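Local structure of specific mitochondrial acyl carrier protein (3CE7) at residues 36-41 with 45-50. The protein probably carries growing acyl chains on a phosphopantetheine arm during fatty acid biosynthesis in the mitochondrion of Toxoplasma. Numbering follows the deposited sequence. Where two conformers were deposited one is given.
Sequences EKVTPS and EELRTR
The backbone N of Arg-48 donates a hydrogen bond to OE2 of Glu-36, 2.9 Å away and fairly straight at 162°. It joins two parts of the long loop between helix 17-29 and helix 57-71, the connection that in the four-helix fold of acyl carrier proteins crosses from the first long helix to the second. The N-H comes from above the carboxylate, 74° out of its plane, so the group lies with one face on the backbone around Arg-48. A glutamate suits this place because its chain is long enough to reach the neighbouring backbone: CG stands anti to the backbone N, and a bend at chi2 (80°) turns the carboxylate onto the Leu-47 to Arg-48 peptide. OE1, the other oxygen, rests 3.5 Å from CB of Arg-48. The arginine chain bends at chi3 and carries its guanidinium off from Glu-36, its plane steeply inclined to that of the carboxylate. With OE1 of Glu-36 5.2 Å from NE of Arg-48, the opposite charges probably attract only at longer range, without a salt bridge. Arg-48 NH2 makes a weak hydrogen bond to the backbone O of Asp-52, further along the same loop.

Beside this polar link lies an apolar one. The buried Leu-47 turns both methyl branches to Lys-37 and Val-38, crossing the valine side chain at about a right angle. Val-38 also touches Leu-32, Cys-28 of helix 17-29 and Leu-86 of helix 86-98; short and branched at CB, it can offer methyls to several neighbours at once. CD1 of Leu-47 meets CG2 of Val-38 at 3.6 Å, whereas CD2 packs against the carbonyl O of Lys-37 at 3.5 Å.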
loop_
_atom_site.group_PDB
_atom_site.type_symbol
_atom_site.label_atom_id
_atom_site.label_comp_id
_atom_site.label_asym_id
_atom_site.label_seq_id
_atom_site.Cartn_x
_atom_site.Cartn_y
_atom_site.Cartn_z
ATOM N N GLU A 36 -0.146 16.632 -0.570
ATOM C CA GLU A 36 0.781 15.764 0.164
ATOM C C GLU A 36 1.516 14.879 -0.828
ATOM O O GLU A 36 0.904 14.340 -1.754
ATOM C CB GLU A 36 0.023 14.899 1.182
ATOM C CG GLU A 36 0.895 14.119 2.137
ATOM C CD GLU A 36 1.429 14.946 3.299
ATOM O OE1 GLU A 36 1.077 16.148 3.425
ATOM O OE2 GLU A 36 2.211 14.378 4.085
ATOM N N LYS A 37 2.823 14.721 -0.631
ATOM C CA LYS A 37 3.644 13.941 -1.548
ATOM C C LYS A 37 3.988 12.570 -0.983
ATOM O O LYS A 37 4.452 12.454 0.155
ATOM C CB LYS A 37 4.919 14.716 -1.908
ATOM C CG LYS A 37 4.638 15.906 -2.842
ATOM C CD LYS A 37 5.854 16.823 -3.023
ATOM C CE LYS A 37 6.092 17.695 -1.806
ATOM N NZ LYS A 37 7.273 18.610 -1.983
ATOM N N VAL A 38 3.768 11.535 -1.788
ATOM C CA VAL A 38 4.102 10.179 -1.370
ATOM C C VAL A 38 4.908 9.474 -2.463
ATOM O O VAL A 38 4.572 9.562 -3.642
ATOM C CB VAL A 38 2.820 9.367 -1.003
ATOM C CG1 VAL A 38 1.858 9.280 -2.192
ATOM C CG2 VAL A 38 3.181 7.980 -0.491
ATOM N N THR A 39 5.988 8.810 -2.055
ATOM C CA THR A 39 6.785 7.981 -2.956
ATOM C C THR A 39 6.816 6.550 -2.416
ATOM O O THR A 39 6.406 6.305 -1.270
ATOM C CB THR A 39 8.235 8.474 -3.054
ATOM O OG1 THR A 39 8.918 8.146 -1.839
ATOM C CG2 THR A 39 8.288 9.979 -3.317
ATOM N N PRO A 40 7.310 5.586 -3.221
ATOM C CA PRO A 40 7.318 4.213 -2.697
ATOM C C PRO A 40 8.174 4.027 -1.434
ATOM O O PRO A 40 7.922 3.108 -0.655
ATOM C CB PRO A 40 7.883 3.393 -3.861
ATOM C CG PRO A 40 7.624 4.240 -5.080
ATOM C CD PRO A 40 7.820 5.647 -4.603
ATOM N N SER A 41 9.161 4.891 -1.220
ATOM C CA SER A 41 10.018 4.749 -0.042
ATOM C C SER A 41 9.593 5.620 1.150
ATOM O O SER A 41 10.200 5.540 2.228
ATOM C CB SER A 41 11.478 5.022 -0.405
ATOM O OG SER A 41 11.615 6.353 -0.852
ATOM N N GLU A 45 3.806 6.505 8.064
ATOM C CA GLU A 45 3.476 7.207 9.307
ATOM C C GLU A 45 3.862 8.686 9.322
ATOM O O GLU A 45 3.498 9.419 10.255
ATOM C CB GLU A 45 4.080 6.476 10.508
ATOM C CG GLU A 45 3.065 5.732 11.372
ATOM C CD GLU A 45 2.503 4.459 10.751
ATOM O OE1 GLU A 45 1.479 3.969 11.272
ATOM O OE2 GLU A 45 3.077 3.931 9.769
ATOM N N GLU A 46 4.578 9.126 8.293
ATOM C CA GLU A 46 4.975 10.528 8.173
ATOM C C GLU A 46 4.032 11.328 7.250
ATOM O O GLU A 46 4.138 12.553 7.150
ATOM C CB GLU A 46 6.469 10.625 7.794
ATOM C CG GLU A 46 7.382 10.203 8.973
ATOM C CD GLU A 46 8.811 9.758 8.599
ATOM O OE1 GLU A 46 9.270 9.986 7.460
ATOM O OE2 GLU A 46 9.485 9.171 9.481
ATOM N N LEU A 47 3.074 10.629 6.635
ATOM C CA LEU A 47 2.147 11.211 5.670
ATOM C C LEU A 47 0.906 11.795 6.335
ATOM O O LEU A 47 0.374 11.210 7.267
ATOM C CB LEU A 47 1.696 10.150 4.659
ATOM C CG LEU A 47 2.769 9.505 3.775
ATOM C CD1 LEU A 47 2.162 8.350 2.968
ATOM C CD2 LEU A 47 3.435 10.535 2.860
ATOM N N ARG A 48 0.439 12.930 5.820
ATOM C CA ARG A 48 -0.780 13.557 6.326
ATOM C C ARG A 48 -2.003 13.105 5.534
ATOM O O ARG A 48 -2.043 13.229 4.304
ATOM C CB ARG A 48 -0.652 15.080 6.297
ATOM C CG ARG A 48 -1.693 15.784 7.152
ATOM C CD ARG A 48 -1.230 17.183 7.540
ATOM N NE ARG A 48 -0.058 17.161 8.412
ATOM C CZ ARG A 48 -0.098 17.032 9.737
ATOM N NH1 ARG A 48 1.033 17.025 10.428
ATOM N NH2 ARG A 48 -1.258 16.900 10.376
ATOM N N THR A 49 -3.003 12.603 6.255
ATOM C CA THR A 49 -4.235 12.090 5.640
ATOM C C THR A 49 -5.293 13.184 5.474
ATOM O O THR A 49 -5.105 14.312 5.938
ATOM C CB THR A 49 -4.823 10.921 6.453
ATOM O OG1 THR A 49 -5.320 11.407 7.711
ATOM C CG2 THR A 49 -3.770 9.841 6.696
ATOM N N ARG A 50 -6.399 12.840 4.810
ATOM C CA ARG A 50 -7.525 13.760 4.581
ATOM C C ARG A 50 -8.049 14.367 5.878
ATOM O O ARG A 50 -8.688 15.426 5.865
ATOM C CB ARG A 50 -8.680 13.028 3.889
ATOM C CG ARG A 50 -8.378 12.499 2.496
ATOM C CD ARG A 50 -8.488 13.576 1.433
ATOM N NE ARG A 50 -8.438 12.999 0.091
ATOM C CZ ARG A 50 -9.468 12.941 -0.752
ATOM N NH1 ARG A 50 -10.654 13.445 -0.412
ATOM N NH2 ARG A 50 -9.309 12.388 -1.948
#